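Local coordinates for mandelate racemase/muconate lactonizing enzyme family protein (Sorangium cellulosum, PDB 3S5S) that belongs to the enolase superfamily and joins an N-terminal alpha-plus-beta capping domain to a C-terminal beta/alpha barrel domain, at residues F49-F58 against G298-M306. Residues are numbered along the deposited sequence; the frame is centred on the assembly and turned at random.
Sequences FGEAAPLPAF and GMVESVLAM
The carboxylate of Glu51 meets the N-terminal end of helix 303-316 and takes three hydrogen bonds there. Glu51 OE1 accepts from Ser302 OG at 2.6 Å and from Ala305 N at 2.9 Å. These two donors approach OE1 from opposite faces of the carboxylate plane. Glu51 OE2 offers its syn lone pair to Ser302 N in a nearly straight bond (2.9 Å, 173°). The chain of Glu51 is extended, with CG anti to the backbone N (chi1 166°), and this carries the carboxylate from the strand to the helix end. Ser302 is the N-cap: its OG also accepts from Leu304 N. Asn35 ND2, on strand 28-42, is a further donor to Glu51 OE2.

A water bridges the loops, donating to Ala53 O and accepting from Val300 N. Ala53 CB packs on Glu301 CG. The extended side chain of Glu301 is bonded within its own segment, where its OE2 accepts from Met299 N.

Apolar packing flanks the polar centre. Leu304 CD2 lies against Gly50 and Phe49 CB. At the other end, Leu55 CD1 meets Val300 CG2. Met299 is modelled in two conformers. In one, Met299 CE is 3.7 Å from the centroid of the Phe58 ring, a CH-pi contact, and also touches Leu55 CD2. These contacts are less certain than the Glu51 bonds.

The contact joins the edge strand of the N-terminal domain to the last helix of the barrel domain's beta/alpha series. The buried Glu51 carboxylate is probably stabilised as an anion by its donors and the helix dipole.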
ATOM      1  N   PHE A  49     -13.291  -7.142  15.810  1.00 21.78           N
ATOM      2  CA  PHE A  49     -14.627  -7.164  15.221  1.00 20.65           C
ATOM      3  C   PHE A  49     -14.638  -6.741  13.771  1.00 19.36           C
ATOM      4  O   PHE A  49     -14.015  -5.768  13.414  1.00 18.45           O
ATOM      5  CB  PHE A  49     -15.527  -6.252  16.036  1.00 20.91           C
ATOM      6  CG  PHE A  49     -15.668  -6.688  17.451  1.00 20.28           C
ATOM      7  CD1 PHE A  49     -16.464  -7.805  17.778  1.00 21.15           C
ATOM      8  CD2 PHE A  49     -15.030  -5.987  18.465  1.00 19.00           C
ATOM      9  CE1 PHE A  49     -16.595  -8.249  19.108  1.00 21.22           C
ATOM     10  CE2 PHE A  49     -15.140  -6.416  19.795  1.00 20.30           C
ATOM     11  CZ  PHE A  49     -15.931  -7.549  20.120  1.00 21.96           C
ATOM     12  N   GLY A  50     -15.337  -7.495  12.928  1.00 18.88           N
ATOM     13  CA  GLY A  50     -15.515  -7.090  11.567  1.00 17.39           C
ATOM     14  C   GLY A  50     -16.931  -7.315  11.099  1.00 18.84           C
ATOM     15  O   GLY A  50     -17.694  -8.025  11.746  1.00 20.26           O
ATOM     16  N   GLU A  51     -17.264  -6.712   9.958  1.00 18.86           N
ATOM     17  CA  GLU A  51     -18.604  -6.706   9.390  1.00 19.71           C
ATOM     18  C   GLU A  51     -18.570  -7.139   7.911  1.00 19.85           C
ATOM     19  O   GLU A  51     -17.833  -6.593   7.102  1.00 20.05           O
ATOM     20  CB  GLU A  51     -19.211  -5.293   9.520  1.00 20.31           C
ATOM     21  CG  GLU A  51     -20.473  -5.081   8.673  1.00 22.19           C
ATOM     22  CD  GLU A  51     -21.213  -3.802   8.990  1.00 26.29           C
ATOM     23  OE1 GLU A  51     -20.660  -2.952   9.736  1.00 26.07           O
ATOM     24  OE2 GLU A  51     -22.350  -3.649   8.467  1.00 27.17           O
ATOM     25  N   ALA A  52     -19.361  -8.144   7.568  1.00 20.13           N
ATOM     26  CA  ALA A  52     -19.628  -8.471   6.169  1.00 19.35           C
ATOM     27  C   ALA A  52     -20.960  -7.837   5.782  1.00 19.77           C
ATOM     28  O   ALA A  52     -21.987  -8.047   6.431  1.00 20.74           O
ATOM     29  CB  ALA A  52     -19.645  -9.990   5.956  1.00 18.57           C
ATOM     30  N   ALA A  53     -20.939  -7.053   4.723  1.00 20.52           N
ATOM     31  CA  ALA A  53     -22.140  -6.364   4.263  1.00 22.49           C
ATOM     32  C   ALA A  53     -22.306  -6.675   2.771  1.00 24.15           C
ATOM     33  O   ALA A  53     -22.218  -5.773   1.927  1.00 25.56           O
ATOM     34  CB  ALA A  53     -22.009  -4.870   4.482  1.00 20.42           C
ATOM     35  N   PRO A  54     -22.516  -7.945   2.433  1.00 24.95           N
ATOM     36  CA  PRO A  54     -22.646  -8.245   1.023  1.00 25.61           C
ATOM     37  C   PRO A  54     -23.913  -7.612   0.498  1.00 27.38           C
ATOM     38  O   PRO A  54     -24.897  -7.465   1.229  1.00 28.74           O
ATOM     39  CB  PRO A  54     -22.787  -9.773   1.002  1.00 26.78           C
ATOM     40  CG  PRO A  54     -23.421 -10.137   2.357  1.00 27.29           C
ATOM     41  CD  PRO A  54     -22.715  -9.137   3.291  1.00 25.66           C
ATOM     42  N   LEU A  55     -23.895  -7.224  -0.764  1.00 27.71           N
ATOM     43  CA  LEU A  55     -25.018  -6.531  -1.338  1.00 28.92           C
ATOM     44  C   LEU A  55     -25.286  -7.219  -2.656  1.00 30.94           C
ATOM     45  O   LEU A  55     -24.560  -7.015  -3.639  1.00 30.08           O
ATOM     46  CB  LEU A  55     -24.723  -5.036  -1.496  1.00 28.09           C
ATOM     47  CG  LEU A  55     -25.891  -4.150  -1.995  1.00 28.84           C
ATOM     48  CD1 LEU A  55     -27.083  -4.146  -1.044  1.00 29.45           C
ATOM     49  CD2 LEU A  55     -25.428  -2.738  -2.228  1.00 25.12           C
ATOM     50  N   PRO A  56     -26.296  -8.098  -2.657  1.00 32.93           N
ATOM     51  CA  PRO A  56     -26.582  -8.946  -3.793  1.00 35.52           C
ATOM     52  C   PRO A  56     -26.798  -8.062  -5.017  1.00 37.01           C
ATOM     53  O   PRO A  56     -26.291  -8.355  -6.104  1.00 37.86           O
ATOM     54  CB  PRO A  56     -27.888  -9.653  -3.384  1.00 36.94           C
ATOM     55  CG  PRO A  56     -27.915  -9.624  -1.929  1.00 34.75           C
ATOM     56  CD  PRO A  56     -27.144  -8.414  -1.493  1.00 33.85           C
ATOM     57  N   ALA A  57     -27.527  -6.976  -4.822  1.00 38.14           N
ATOM     58  CA  ALA A  57     -27.911  -6.125  -5.934  1.00 40.32           C
ATOM     59  C   ALA A  57     -26.696  -5.407  -6.514  1.00 39.24           C
ATOM     60  O   ALA A  57     -26.750  -4.994  -7.662  1.00 40.34           O
ATOM     61  CB  ALA A  57     -28.980  -5.127  -5.505  1.00 41.11           C
ATOM     62  N   PHE A  58     -25.604  -5.302  -5.742  1.00 37.16           N
ATOM     63  CA  PHE A  58     -24.366  -4.688  -6.240  1.00 36.21           C
ATOM     64  C   PHE A  58     -23.440  -5.620  -7.032  1.00 36.57           C
ATOM     65  O   PHE A  58     -22.967  -5.228  -8.093  1.00 37.63           O
ATOM     66  CB  PHE A  58     -23.584  -4.019  -5.109  1.00 34.36           C
ATOM     67  CG  PHE A  58     -22.356  -3.278  -5.571  1.00 33.76           C
ATOM     68  CD1 PHE A  58     -22.420  -1.919  -5.888  1.00 35.52           C
ATOM     69  CD2 PHE A  58     -21.133  -3.932  -5.686  1.00 34.62           C
ATOM     70  CE1 PHE A  58     -21.285  -1.238  -6.325  1.00 33.17           C
ATOM     71  CE2 PHE A  58     -19.993  -3.262  -6.119  1.00 33.92           C
ATOM     72  CZ  PHE A  58     -20.068  -1.920  -6.442  1.00 33.15           C
ATOM     73  N   GLY A 298     -19.060   2.647   0.098  1.00 22.45           N
ATOM     74  CA  GLY A 298     -19.359   1.432   0.829  1.00 22.08           C
ATOM     75  C   GLY A 298     -20.574   0.716   0.318  1.00 23.00           C
ATOM     76  O   GLY A 298     -21.253   1.185  -0.561  1.00 22.69           O
ATOM     77  N   MET A 299     -20.815  -0.466   0.884  0.50 23.30           N
ATOM     78  CA  MET A 299     -22.040  -1.233   0.644  0.50 24.34           C
ATOM     79  C   MET A 299     -23.140  -0.678   1.583  0.50 24.47           C
ATOM     80  O   MET A 299     -23.160   0.517   1.828  0.50 24.72           O
ATOM     81  CB  MET A 299     -21.727  -2.715   0.871  0.50 24.37           C
ATOM     82  CG  MET A 299     -21.578  -3.582  -0.392  0.50 25.20           C
ATOM     83  SD  MET A 299     -20.782  -2.929  -1.866  0.50 22.08           S
ATOM     84  CE  MET A 299     -22.058  -1.861  -2.472  0.50 24.10           C
ATOM     85  N   VAL A 300     -24.045  -1.500   2.112  1.00 25.02           N
ATOM     86  CA  VAL A 300     -25.060  -1.005   3.103  1.00 25.11           C
ATOM     87  C   VAL A 300     -24.594  -1.439   4.485  1.00 25.10           C
ATOM     88  O   VAL A 300     -24.898  -2.527   4.919  1.00 26.14           O
ATOM     89  CB  VAL A 300     -26.465  -1.527   2.809  1.00 26.91           C
ATOM     90  CG1 VAL A 300     -27.452  -1.087   3.886  1.00 26.41           C
ATOM     91  CG2 VAL A 300     -26.930  -1.075   1.429  1.00 25.99           C
ATOM     92  N   GLU A 301     -23.827  -0.579   5.141  1.00 24.75           N
ATOM     93  CA  GLU A 301     -22.962  -0.935   6.271  1.00 24.80           C
ATOM     94  C   GLU A 301     -23.397  -0.254   7.579  1.00 25.34           C
ATOM     95  O   GLU A 301     -23.850   0.891   7.564  1.00 26.34           O
ATOM     96  CB  GLU A 301     -21.497  -0.553   5.925  1.00 23.50           C
ATOM     97  CG  GLU A 301     -20.968  -1.262   4.648  1.00 24.14           C
ATOM     98  CD  GLU A 301     -19.621  -0.748   4.125  1.00 23.85           C
ATOM     99  OE1 GLU A 301     -19.035   0.205   4.685  1.00 25.76           O
ATOM    100  OE2 GLU A 301     -19.158  -1.272   3.096  1.00 24.97           O
ATOM    101  N   SER A 302     -23.237  -0.934   8.713  1.00 25.06           N
ATOM    102  CA  SER A 302     -23.426  -0.278  10.008  1.00 24.05           C
ATOM    103  C   SER A 302     -22.238   0.646  10.296  1.00 23.21           C
ATOM    104  O   SER A 302     -21.334   0.846   9.450  1.00 22.01           O
ATOM    105  CB  SER A 302     -23.512  -1.324  11.117  1.00 24.84           C
ATOM    106  OG  SER A 302     -22.220  -1.868  11.474  1.00 22.08           O
ATOM    107  N   VAL A 303     -22.256   1.181  11.509  1.00 23.64           N
ATOM    108  CA  VAL A 303     -21.201   1.970  12.138  1.00 23.38           C
ATOM    109  C   VAL A 303     -19.829   1.270  12.108  1.00 22.86           C
ATOM    110  O   VAL A 303     -18.771   1.896  11.974  1.00 22.45           O
ATOM    111  CB  VAL A 303     -21.698   2.297  13.607  1.00 24.86           C
ATOM    112  CG1 VAL A 303     -20.647   2.110  14.698  1.00 23.59           C
ATOM    113  CG2 VAL A 303     -22.404   3.648  13.667  1.00 25.66           C
ATOM    114  N   LEU A 304     -19.854  -0.042  12.228  1.00 22.59           N
ATOM    115  CA  LEU A 304     -18.630  -0.820  12.243  1.00 21.44           C
ATOM    116  C   LEU A 304     -17.813  -0.733  10.942  1.00 20.57           C
ATOM    117  O   LEU A 304     -16.682  -0.224  10.948  1.00 21.15           O
ATOM    118  CB  LEU A 304     -18.939  -2.276  12.635  1.00 20.21           C
ATOM    119  CG  LEU A 304     -17.811  -3.307  12.562  1.00 20.60           C
ATOM    120  CD1 LEU A 304     -16.555  -2.749  12.985  1.00 22.72           C
ATOM    121  CD2 LEU A 304     -18.090  -4.584  13.390  1.00 22.74           C
ATOM    122  N   ALA A 305     -18.338  -1.251   9.849  1.00 19.54           N
ATOM    123  CA  ALA A 305     -17.595  -1.204   8.590  1.00 19.04           C
ATOM    124  C   ALA A 305     -17.396   0.261   8.132  1.00 19.05           C
ATOM    125  O   ALA A 305     -16.330   0.608   7.586  1.00 17.98           O
ATOM    126  CB  ALA A 305     -18.302  -2.040   7.499  1.00 18.45           C
ATOM    127  N   MET A 306     -18.395   1.122   8.392  1.00 19.83           N
ATOM    128  CA  MET A 306     -18.258   2.536   8.052  1.00 19.76           C
ATOM    129  C   MET A 306     -17.077   3.216   8.787  1.00 20.65           C
ATOM    130  O   MET A 306     -16.233   3.886   8.148  1.00 18.80           O
ATOM    131  CB  MET A 306     -19.541   3.279   8.242  1.00 20.99           C
ATOM    132  CG  MET A 306     -20.570   3.031   7.149  1.00 24.95           C
ATOM    133  SD  MET A 306     -20.562   4.331   5.894  1.00 32.09           S
ATOM    134  CE  MET A 306     -20.886   3.445   4.353  1.00 22.32           C
TER
HETATM  135  O   HOH W   1     -24.216  -4.250   1.670  1.00 30.95           O